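Long-range contacts in amidase (Bacillus anthracis, PDB 5EWQ), which probably hydrolyses carboxylic acid amides to the acid and ammonia: residues 252-260 with 363-374; 352-362 with 424-435. All coordinates share one frame; numbering follows the deposited sequence.

Helix 360-377 joins the two contacts. In contact 1 its residues 363-374 lie on the loop 252-260, and in contact 2 its first turn, with the chain leading into it, runs along helix 418-437. The centres of the contacts are about 19 Å apart, and they meet at Thr259 and Leu260: Thr259 CG2 lies 3.7 Å from Val425 CG1, and Leu260 CD1 is 3.4 Å from Asn359 OD1. Contact 1 is buried, with its centre about 18 Å from that of the chain, while contact 2 lies at the surface, about 24 Å out. Contact 1 also reaches Asn124 and Gln126, just after strand 118-122 of the main sheet.

Contact 1: 252-260 with 363-374; sequences GIIPLAETL and LEYEFKHNVNDY
Glu366 has CG roughly anti to its backbone N (chi1 -151°) and is extended beyond it, which carries the carboxylate to Thr259, while Asn370, its CG turned away from its carbonyl carbon (chi1 -70°), brings its amide to Glu258. Thr259 OG1 donates to Glu366 OE1 (2.8 Å) on the syn side, somewhat out of the carboxylate plane, and Thr259 N adds a weak bond to Glu366 OE2 (3.3 Å). Glu258 N points almost straight at Asn370 OD1 (3.0 Å), arriving from above the carbonyl plane. The Glu258 carboxylate lies nearly parallel over the same amide, its CD 3.3 Å from Asn370 ND2, so one asparagine anchors the loop backbone and stacks on its side chain.

Further along the helix, Ile254 CA sits over one face of the Tyr374 ring, 4.3 Å from its centroid, and Pro255 CD packs 3.7 Å from Tyr374 CD1. The Tyr374 hydroxyl is hydrogen-bonded to Gln126. Nearer the helix start, Leu363 CD2 touches Leu256 CG and Ala257 CB, and Phe367 CD1 lies 3.5 Å from Leu256 CD1. The arrangement is that of a helix packed on a connection between neighbouring strands, 239-242 and 263-267, of the main mixed sheet in this amidase-family α/β fold.

Contact 2: 352-362 with 424-435; sequences LNNGGVDNLQT and VVQTSQENAKKE
Asp358 N donates to Ser428 OG (3.1 Å, 158° at the hydrogen), one of two well-formed hydrogen bonds that, with a weak one, tie the irregular chain 352-359 to one side of helix 418-437. The serine hydroxyl lies beside its own backbone N (chi1 -61°) and in turn donates to Val424 O (2.7 Å), so it relays between the loop and a helix carbonyl. Val424 O also accepts from Thr427 OG1 and Ser428 N, three donors in all. One turn later, Asn431 ND2 donates to Gly355 O (3.1 Å), which lies close to the plane of the asparagine amide. The third bond, from Asn353 N to Glu435 OE1 (3.4 Å), is weak; the glutamate chain bends at chi2 to reach it.

Within 352-362, two bonds to one carboxylate oxygen link Asp358 to the first turn of helix 360-377. Asp358 OD2 accepts from both Thr362 N and Thr362 OG1, meeting the hydroxyl (3.2 Å) with its anti lone pair.

Carbon contacts accompany these bonds. Val424 CG1 packs against Asp358 CB (3.6 Å), Thr362 CG2 meets Val425 CG2 (4.0 Å), and Val357 CG2 slides past Asn431 CB (3.8 Å) and also approaches Ala432 CB.

Leu352 and Val357 also rest on Leu458 of helix 457-462. The segment carries the chain from strand 345-347, at one edge of the main sheet, along helix 418-437 and into helix 360-377.

Contact 1: 252-260 with 363-374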
loop_
_atom_site.group_PDB
_atom_site.type_symbol
_atom_site.label_atom_id
_atom_site.label_comp_id
_atom_site.label_asym_id
_atom_site.label_seq_id
_atom_site.Cartn_x
_atom_site.Cartn_y
_atom_site.Cartn_z
ATOM N N GLY A 252 -11.382 -11.177 -1.352
ATOM C CA GLY A 252 -11.174 -11.049 0.079
ATOM C C GLY A 252 -10.753 -9.645 0.463
ATOM O O GLY A 252 -10.135 -9.432 1.504
ATOM N N ILE A 253 -11.081 -8.682 -0.391
ATOM C CA ILE A 253 -10.764 -7.284 -0.131
ATOM C C ILE A 253 -11.993 -6.412 -0.349
ATOM O O ILE A 253 -12.611 -6.460 -1.414
ATOM C CB ILE A 253 -9.617 -6.776 -1.031
ATOM C CG1 ILE A 253 -8.372 -7.651 -0.865
ATOM C CG2 ILE A 253 -9.294 -5.323 -0.716
ATOM C CD1 ILE A 253 -7.223 -7.260 -1.771
ATOM N N ILE A 254 -12.350 -5.627 0.665
ATOM C CA ILE A 254 -13.478 -4.708 0.559
ATOM C C ILE A 254 -13.237 -3.715 -0.572
ATOM O O ILE A 254 -12.329 -2.886 -0.498
ATOM C CB ILE A 254 -13.720 -3.945 1.874
ATOM C CG1 ILE A 254 -14.065 -4.924 2.998
ATOM C CG2 ILE A 254 -14.834 -2.924 1.702
ATOM C CD1 ILE A 254 -14.360 -4.253 4.320
ATOM N N PRO A 255 -14.058 -3.801 -1.628
ATOM C CA PRO A 255 -13.835 -3.062 -2.873
ATOM C C PRO A 255 -14.173 -1.578 -2.790
ATOM O O PRO A 255 -14.704 -1.098 -1.787
ATOM C CB PRO A 255 -14.774 -3.763 -3.856
ATOM C CG PRO A 255 -15.902 -4.228 -3.001
ATOM C CD PRO A 255 -15.283 -4.618 -1.685
ATOM N N LEU A 256 -13.844 -0.864 -3.861
ATOM C CA LEU A 256 -14.237 0.525 -4.044
ATOM C C LEU A 256 -14.743 0.680 -5.472
ATOM O O LEU A 256 -15.841 1.178 -5.711
ATOM C CB LEU A 256 -13.064 1.469 -3.771
ATOM C CG LEU A 256 -13.207 2.924 -4.225
ATOM C CD1 LEU A 256 -14.447 3.557 -3.624
ATOM C CD2 LEU A 256 -11.969 3.726 -3.857
ATOM N N ALA A 257 -13.920 0.234 -6.416
ATOM C CA ALA A 257 -14.297 0.162 -7.820
ATOM C C ALA A 257 -13.483 -0.935 -8.494
ATOM O O ALA A 257 -12.318 -0.731 -8.838
ATOM C CB ALA A 257 -14.078 1.495 -8.510
ATOM N N GLU A 258 -14.103 -2.097 -8.679
ATOM C CA GLU A 258 -13.413 -3.286 -9.179
ATOM C C GLU A 258 -12.786 -3.078 -10.556
ATOM O O GLU A 258 -11.956 -3.875 -10.995
ATOM C CB GLU A 258 -14.377 -4.473 -9.216
ATOM C CG GLU A 258 -14.893 -4.881 -7.845
ATOM C CD GLU A 258 -15.872 -6.036 -7.906
ATOM O OE1 GLU A 258 -16.365 -6.454 -6.837
ATOM O OE2 GLU A 258 -16.150 -6.526 -9.022
ATOM N N THR A 259 -13.188 -2.007 -11.233
ATOM C CA THR A 259 -12.568 -1.617 -12.491
ATOM C C THR A 259 -11.107 -1.231 -12.266
ATOM O O THR A 259 -10.236 -1.556 -13.075
ATOM C CB THR A 259 -13.314 -0.434 -13.144
ATOM O OG1 THR A 259 -14.675 -0.803 -13.397
ATOM C CG2 THR A 259 -12.651 -0.035 -14.454
ATOM N N LEU A 260 -10.845 -0.553 -11.152
ATOM C CA LEU A 260 -9.520 -0.011 -10.878
ATOM C C LEU A 260 -8.839 -0.654 -9.670
ATOM O O LEU A 260 -7.624 -0.539 -9.507
ATOM C CB LEU A 260 -9.610 1.501 -10.666
ATOM C CG LEU A 260 -10.305 2.296 -11.772
ATOM C CD1 LEU A 260 -10.403 3.767 -11.398
ATOM C CD2 LEU A 260 -9.578 2.123 -13.094
ATOM N N LEU A 363 -16.380 5.676 -10.282
ATOM C CA LEU A 363 -16.464 5.371 -8.858
ATOM C C LEU A 363 -17.885 5.522 -8.320
ATOM O O LEU A 363 -18.348 4.698 -7.534
ATOM C CB LEU A 363 -15.516 6.276 -8.067
ATOM C CG LEU A 363 -14.015 6.040 -8.246
ATOM C CD1 LEU A 363 -13.232 7.284 -7.871
ATOM C CD2 LEU A 363 -13.570 4.865 -7.402
ATOM N N GLU A 364 -18.568 6.581 -8.750
ATOM C CA GLU A 364 -19.896 6.908 -8.241
ATOM C C GLU A 364 -20.910 5.793 -8.481
ATOM O O GLU A 364 -21.736 5.499 -7.617
ATOM C CB GLU A 364 -20.398 8.210 -8.873
ATOM C CG GLU A 364 -21.811 8.597 -8.465
ATOM C CD GLU A 364 -22.228 9.949 -9.012
ATOM O OE1 GLU A 364 -23.413 10.106 -9.373
ATOM O OE2 GLU A 364 -21.370 10.856 -9.076
ATOM N N TYR A 365 -20.841 5.169 -9.650
ATOM C CA TYR A 365 -21.767 4.097 -9.989
ATOM C C TYR A 365 -21.353 2.764 -9.375
ATOM O O TYR A 365 -22.179 2.043 -8.815
ATOM C CB TYR A 365 -21.883 3.948 -11.508
ATOM C CG TYR A 365 -22.636 2.708 -11.941
ATOM C CD1 TYR A 365 -24.024 2.701 -12.000
ATOM C CD2 TYR A 365 -21.960 1.545 -12.288
ATOM C CE1 TYR A 365 -24.716 1.570 -12.391
ATOM C CE2 TYR A 365 -22.643 0.411 -12.680
ATOM C CZ TYR A 365 -24.020 0.429 -12.730
ATOM O OH TYR A 365 -24.702 -0.701 -13.120
ATOM N N GLU A 366 -20.068 2.443 -9.483
ATOM C CA GLU A 366 -19.585 1.104 -9.166
ATOM C C GLU A 366 -19.445 0.841 -7.667
ATOM O O GLU A 366 -19.517 -0.308 -7.232
ATOM C CB GLU A 366 -18.244 0.860 -9.860
ATOM C CG GLU A 366 -17.978 -0.595 -10.201
ATOM C CD GLU A 366 -16.687 -0.787 -10.969
ATOM O OE1 GLU A 366 -15.929 0.194 -11.114
ATOM O OE2 GLU A 366 -16.431 -1.919 -11.431
ATOM N N PHE A 367 -19.248 1.898 -6.884
ATOM C CA PHE A 367 -19.058 1.748 -5.443
ATOM C C PHE A 367 -20.274 1.119 -4.773
ATOM O O PHE A 367 -20.144 0.171 -4.001
ATOM C CB PHE A 367 -18.752 3.098 -4.790
ATOM C CG PHE A 367 -18.677 3.041 -3.290
ATOM C CD1 PHE A 367 -17.589 2.461 -2.660
ATOM C CD2 PHE A 367 -19.695 3.563 -2.510
ATOM C CE1 PHE A 367 -17.516 2.404 -1.281
ATOM C CE2 PHE A 367 -19.628 3.508 -1.130
ATOM C CZ PHE A 367 -18.537 2.928 -0.515
ATOM N N LYS A 368 -21.452 1.655 -5.075
ATOM C CA LYS A 368 -22.698 1.146 -4.514
ATOM C C LYS A 368 -22.906 -0.323 -4.859
ATOM O O LYS A 368 -23.304 -1.120 -4.011
ATOM C CB LYS A 368 -23.884 1.974 -5.011
ATOM C CG LYS A 368 -25.239 1.442 -4.577
ATOM C CD LYS A 368 -26.374 2.251 -5.185
ATOM C CE LYS A 368 -27.728 1.713 -4.754
ATOM N NZ LYS A 368 -28.851 2.501 -5.331
ATOM N N HIS A 369 -22.621 -0.678 -6.107
ATOM C CA HIS A 369 -22.848 -2.035 -6.588
ATOM C C HIS A 369 -21.819 -3.025 -6.047
ATOM O O HIS A 369 -22.173 -4.136 -5.653
ATOM C CB HIS A 369 -22.849 -2.057 -8.117
ATOM C CG HIS A 369 -23.997 -1.317 -8.728
ATOM N ND1 HIS A 369 -24.153 0.047 -8.606
ATOM C CD2 HIS A 369 -25.053 -1.752 -9.456
ATOM C CE1 HIS A 369 -25.251 0.421 -9.237
ATOM N NE2 HIS A 369 -25.816 -0.652 -9.762
ATOM N N ASN A 370 -20.551 -2.627 -6.030
ATOM C CA ASN A 370 -19.494 -3.488 -5.509
ATOM C C ASN A 370 -19.674 -3.781 -4.024
ATOM O O ASN A 370 -19.499 -4.915 -3.581
ATOM C CB ASN A 370 -18.118 -2.862 -5.744
ATOM C CG ASN A 370 -17.717 -2.861 -7.204
ATOM O OD1 ASN A 370 -16.888 -2.056 -7.629
ATOM N ND2 ASN A 370 -18.303 -3.764 -7.981
ATOM N N VAL A 371 -20.026 -2.751 -3.261
ATOM C CA VAL A 371 -20.213 -2.887 -1.821
ATOM C C VAL A 371 -21.412 -3.773 -1.489
ATOM O O VAL A 371 -21.312 -4.680 -0.661
ATOM C CB VAL A 371 -20.388 -1.507 -1.153
ATOM C CG1 VAL A 371 -20.971 -1.652 0.242
ATOM C CG2 VAL A 371 -19.058 -0.772 -1.105
ATOM N N ASN A 372 -22.541 -3.512 -2.143
ATOM C CA ASN A 372 -23.749 -4.298 -1.917
ATOM C C ASN A 372 -23.563 -5.762 -2.304
ATOM O O ASN A 372 -24.052 -6.658 -1.618
ATOM C CB ASN A 372 -24.929 -3.704 -2.689
ATOM C CG ASN A 372 -25.358 -2.353 -2.148
ATOM O OD1 ASN A 372 -25.000 -1.975 -1.033
ATOM N ND2 ASN A 372 -26.137 -1.620 -2.937
ATOM N N ASP A 373 -22.855 -5.996 -3.405
ATOM C CA ASP A 373 -22.562 -7.355 -3.850
ATOM C C ASP A 373 -21.563 -8.029 -2.917
ATOM O O ASP A 373 -21.581 -9.250 -2.750
ATOM C CB ASP A 373 -22.023 -7.352 -5.283
ATOM C CG ASP A 373 -23.086 -6.995 -6.306
ATOM O OD1 ASP A 373 -24.087 -6.352 -5.926
ATOM O OD2 ASP A 373 -22.917 -7.355 -7.491
ATOM N N TYR A 374 -20.692 -7.229 -2.310
ATOM C CA TYR A 374 -19.707 -7.742 -1.365
ATOM C C TYR A 374 -20.378 -8.235 -0.088
ATOM O O TYR A 374 -20.096 -9.332 0.391
ATOM C CB TYR A 374 -18.671 -6.664 -1.032
ATOM C CG TYR A 374 -17.679 -7.068 0.037
ATOM C CD1 TYR A 374 -16.567 -7.839 -0.276
ATOM C CD2 TYR A 374 -17.854 -6.675 1.358
ATOM C CE1 TYR A 374 -15.658 -8.211 0.698
ATOM C CE2 TYR A 374 -16.951 -7.043 2.339
ATOM C CZ TYR A 374 -15.855 -7.809 2.003
ATOM O OH TYR A 374 -14.954 -8.176 2.975
#

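Contact 2: 352-362 with 424-435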
loop_
_atom_site.group_PDB
_atom_site.type_symbol
_atom_site.label_atom_id
_atom_site.label_comp_id
_atom_site.label_asym_id
_atom_site.label_seq_id
_atom_site.Cartn_x
_atom_site.Cartn_y
_atom_site.Cartn_z
ATOM N N LEU A 352 1.723 14.371 -20.244
ATOM C CA LEU A 352 0.614 13.484 -20.574
ATOM C C LEU A 352 -0.696 14.257 -20.662
ATOM O O LEU A 352 -0.904 15.228 -19.932
ATOM C CB LEU A 352 0.499 12.365 -19.535
ATOM C CG LEU A 352 1.168 11.024 -19.849
ATOM C CD1 LEU A 352 2.538 11.220 -20.470
ATOM C CD2 LEU A 352 1.276 10.180 -18.587
ATOM N N ASN A 353 -1.575 13.824 -21.560
ATOM C CA ASN A 353 -2.864 14.477 -21.744
ATOM C C ASN A 353 -4.007 13.674 -21.134
ATOM O O ASN A 353 -4.294 12.558 -21.566
ATOM C CB ASN A 353 -3.131 14.716 -23.231
ATOM C CG ASN A 353 -4.469 15.382 -23.484
ATOM O OD1 ASN A 353 -5.479 14.711 -23.696
ATOM N ND2 ASN A 353 -4.483 16.710 -23.463
ATOM N N ASN A 354 -4.656 14.251 -20.128
ATOM C CA ASN A 354 -5.774 13.598 -19.462
ATOM C C ASN A 354 -7.106 13.971 -20.103
ATOM O O ASN A 354 -7.878 14.749 -19.544
ATOM C CB ASN A 354 -5.794 13.955 -17.974
ATOM C CG ASN A 354 -4.504 13.586 -17.268
ATOM O OD1 ASN A 354 -3.831 12.626 -17.642
ATOM N ND2 ASN A 354 -4.153 14.348 -16.240
ATOM N N GLY A 355 -7.367 13.414 -21.281
ATOM C CA GLY A 355 -8.593 13.700 -22.002
ATOM C C GLY A 355 -9.454 12.470 -22.205
ATOM O O GLY A 355 -8.977 11.436 -22.671
ATOM N N GLY A 356 -10.730 12.580 -21.848
ATOM C CA GLY A 356 -11.672 11.491 -22.028
ATOM C C GLY A 356 -11.480 10.353 -21.043
ATOM O O GLY A 356 -12.170 9.336 -21.117
ATOM N N VAL A 357 -10.540 10.523 -20.119
ATOM C CA VAL A 357 -10.268 9.510 -19.108
ATOM C C VAL A 357 -10.971 9.860 -17.800
ATOM O O VAL A 357 -10.471 10.657 -17.006
ATOM C CB VAL A 357 -8.756 9.354 -18.858
ATOM C CG1 VAL A 357 -8.494 8.228 -17.870
ATOM C CG2 VAL A 357 -8.030 9.096 -20.169
ATOM N N ASP A 358 -12.137 9.260 -17.586
ATOM C CA ASP A 358 -12.948 9.552 -16.410
ATOM C C ASP A 358 -12.523 8.708 -15.213
ATOM O O ASP A 358 -12.020 7.596 -15.371
ATOM C CB ASP A 358 -14.430 9.322 -16.721
ATOM C CG ASP A 358 -15.325 9.582 -15.526
ATOM O OD1 ASP A 358 -15.784 10.733 -15.364
ATOM O OD2 ASP A 358 -15.570 8.636 -14.749
ATOM N N ASN A 359 -12.731 9.247 -14.015
ATOM C CA ASN A 359 -12.392 8.546 -12.785
ATOM C C ASN A 359 -13.535 8.586 -11.774
ATOM O O ASN A 359 -13.862 7.577 -11.151
ATOM C CB ASN A 359 -11.128 9.148 -12.167
ATOM C CG ASN A 359 -10.590 8.320 -11.017
ATOM O OD1 ASN A 359 -10.754 7.101 -10.985
ATOM N ND2 ASN A 359 -9.942 8.982 -10.064
ATOM N N LEU A 360 -14.144 9.760 -11.625
ATOM C CA LEU A 360 -15.175 9.977 -10.614
ATOM C C LEU A 360 -16.470 9.223 -10.907
ATOM O O LEU A 360 -17.006 8.541 -10.033
ATOM C CB LEU A 360 -15.470 11.472 -10.477
ATOM C CG LEU A 360 -14.284 12.353 -10.078
ATOM C CD1 LEU A 360 -14.732 13.789 -9.849
ATOM C CD2 LEU A 360 -13.588 11.798 -8.843
ATOM N N GLN A 361 -16.973 9.353 -12.131
ATOM C CA GLN A 361 -18.216 8.693 -12.522
ATOM C C GLN A 361 -18.076 7.176 -12.472
ATOM O O GLN A 361 -19.038 6.462 -12.187
ATOM C CB GLN A 361 -18.646 9.135 -13.923
ATOM C CG GLN A 361 -19.069 10.591 -14.015
ATOM C CD GLN A 361 -19.552 10.969 -15.403
ATOM O OE1 GLN A 361 -19.453 10.179 -16.343
ATOM N NE2 GLN A 361 -20.080 12.180 -15.536
ATOM N N THR A 362 -16.870 6.692 -12.751
ATOM C CA THR A 362 -16.569 5.269 -12.661
ATOM C C THR A 362 -16.715 4.794 -11.218
ATOM O O THR A 362 -17.128 3.664 -10.960
ATOM C CB THR A 362 -15.145 4.962 -13.171
ATOM O OG1 THR A 362 -14.983 5.491 -14.493
ATOM C CG2 THR A 362 -14.888 3.462 -13.193
ATOM N N VAL A 424 -18.314 4.536 -20.532
ATOM C CA VAL A 424 -17.289 5.450 -20.041
ATOM C C VAL A 424 -15.992 4.701 -19.743
ATOM O O VAL A 424 -14.904 5.161 -20.095
ATOM C CB VAL A 424 -17.766 6.198 -18.777
ATOM C CG1 VAL A 424 -16.590 6.774 -18.010
ATOM C CG2 VAL A 424 -18.751 7.295 -19.151
ATOM N N VAL A 425 -16.117 3.543 -19.103
ATOM C CA VAL A 425 -14.966 2.698 -18.800
ATOM C C VAL A 425 -14.252 2.268 -20.079
ATOM O O VAL A 425 -13.022 2.246 -20.138
ATOM C CB VAL A 425 -15.385 1.447 -18.000
ATOM C CG1 VAL A 425 -14.194 0.528 -17.775
ATOM C CG2 VAL A 425 -16.010 1.851 -16.674
ATOM N N GLN A 426 -15.034 1.938 -21.102
ATOM C CA GLN A 426 -14.492 1.525 -22.392
ATOM C C GLN A 426 -13.648 2.623 -23.035
ATOM O O GLN A 426 -12.506 2.386 -23.430
ATOM C CB GLN A 426 -15.624 1.119 -23.339
ATOM C CG GLN A 426 -15.186 0.867 -24.777
ATOM C CD GLN A 426 -14.382 -0.410 -24.936
ATOM O OE1 GLN A 426 -14.302 -1.227 -24.019
ATOM N NE2 GLN A 426 -13.785 -0.589 -26.108
ATOM N N THR A 427 -14.216 3.820 -23.134
ATOM C CA THR A 427 -13.532 4.947 -23.759
ATOM C C THR A 427 -12.321 5.396 -22.948
ATOM O O THR A 427 -11.324 5.849 -23.508
ATOM C CB THR A 427 -14.479 6.148 -23.946
ATOM O OG1 THR A 427 -14.989 6.563 -22.672
ATOM C CG2 THR A 427 -15.641 5.775 -24.854
ATOM N N SER A 428 -12.411 5.267 -21.628
ATOM C CA SER A 428 -11.332 5.692 -20.743
ATOM C C SER A 428 -10.105 4.796 -20.874
ATOM O O SER A 428 -8.975 5.284 -20.923
ATOM C CB SER A 428 -11.809 5.712 -19.289
ATOM O OG SER A 428 -12.873 6.630 -19.115
ATOM N N GLN A 429 -10.331 3.487 -20.930
ATOM C CA GLN A 429 -9.237 2.528 -21.041
ATOM C C GLN A 429 -8.496 2.669 -22.365
ATOM O O GLN A 429 -7.268 2.616 -22.404
ATOM C CB GLN A 429 -9.755 1.095 -20.887
ATOM C CG GLN A 429 -10.228 0.745 -19.485
ATOM C CD GLN A 429 -10.544 -0.730 -19.331
ATOM O OE1 GLN A 429 -10.167 -1.549 -20.170
ATOM N NE2 GLN A 429 -11.241 -1.077 -18.256
ATOM N N GLU A 430 -9.246 2.853 -23.447
ATOM C CA GLU A 430 -8.657 2.970 -24.776
ATOM C C GLU A 430 -7.866 4.265 -24.935
ATOM O O GLU A 430 -6.894 4.317 -25.686
ATOM C CB GLU A 430 -9.744 2.882 -25.850
ATOM C CG GLU A 430 -10.366 1.502 -25.984
ATOM C CD GLU A 430 -11.465 1.453 -27.027
ATOM O OE1 GLU A 430 -12.101 2.500 -27.272
ATOM O OE2 GLU A 430 -11.690 0.369 -27.605
ATOM N N ASN A 431 -8.285 5.309 -24.225
ATOM C CA ASN A 431 -7.582 6.587 -24.262
ATOM C C ASN A 431 -6.267 6.541 -23.492
ATOM O O ASN A 431 -5.222 6.945 -24.003
ATOM C CB ASN A 431 -8.469 7.703 -23.705
ATOM C CG ASN A 431 -9.603 8.070 -24.640
ATOM O OD1 ASN A 431 -9.931 7.322 -25.559
ATOM N ND2 ASN A 431 -10.211 9.227 -24.406
ATOM N N ALA A 432 -6.330 6.043 -22.261
ATOM C CA ALA A 432 -5.160 5.978 -21.393
ATOM C C ALA A 432 -4.109 5.013 -21.934
ATOM O O ALA A 432 -2.912 5.299 -21.891
ATOM C CB ALA A 432 -5.570 5.576 -19.985
ATOM N N LYS A 433 -4.564 3.872 -22.440
ATOM C CA LYS A 433 -3.661 2.853 -22.966
ATOM C C LYS A 433 -2.939 3.354 -24.212
ATOM O O LYS A 433 -1.762 3.065 -24.416
ATOM C CB LYS A 433 -4.431 1.567 -23.276
ATOM C CG LYS A 433 -3.555 0.354 -23.540
ATOM C CD LYS A 433 -4.398 -0.903 -23.693
ATOM C CE LYS A 433 -3.531 -2.134 -23.900
ATOM N NZ LYS A 433 -4.351 -3.370 -24.040
ATOM N N LYS A 434 -3.651 4.112 -25.040
ATOM C CA LYS A 434 -3.066 4.684 -26.248
ATOM C C LYS A 434 -2.115 5.824 -25.903
ATOM O O LYS A 434 -1.073 5.989 -26.537
ATOM C CB LYS A 434 -4.161 5.179 -27.195
ATOM N N GLU A 435 -2.482 6.607 -24.893
ATOM C CA GLU A 435 -1.660 7.726 -24.449
ATOM C C GLU A 435 -0.332 7.241 -23.877
ATOM O O GLU A 435 0.714 7.847 -24.107
ATOM C CB GLU A 435 -2.408 8.560 -23.406
ATOM C CG GLU A 435 -1.623 9.750 -22.876
ATOM C CD GLU A 435 -1.330 10.783 -23.946
ATOM O OE1 GLU A 435 -2.149 11.710 -24.118
ATOM O OE2 GLU A 435 -0.279 10.673 -24.613
#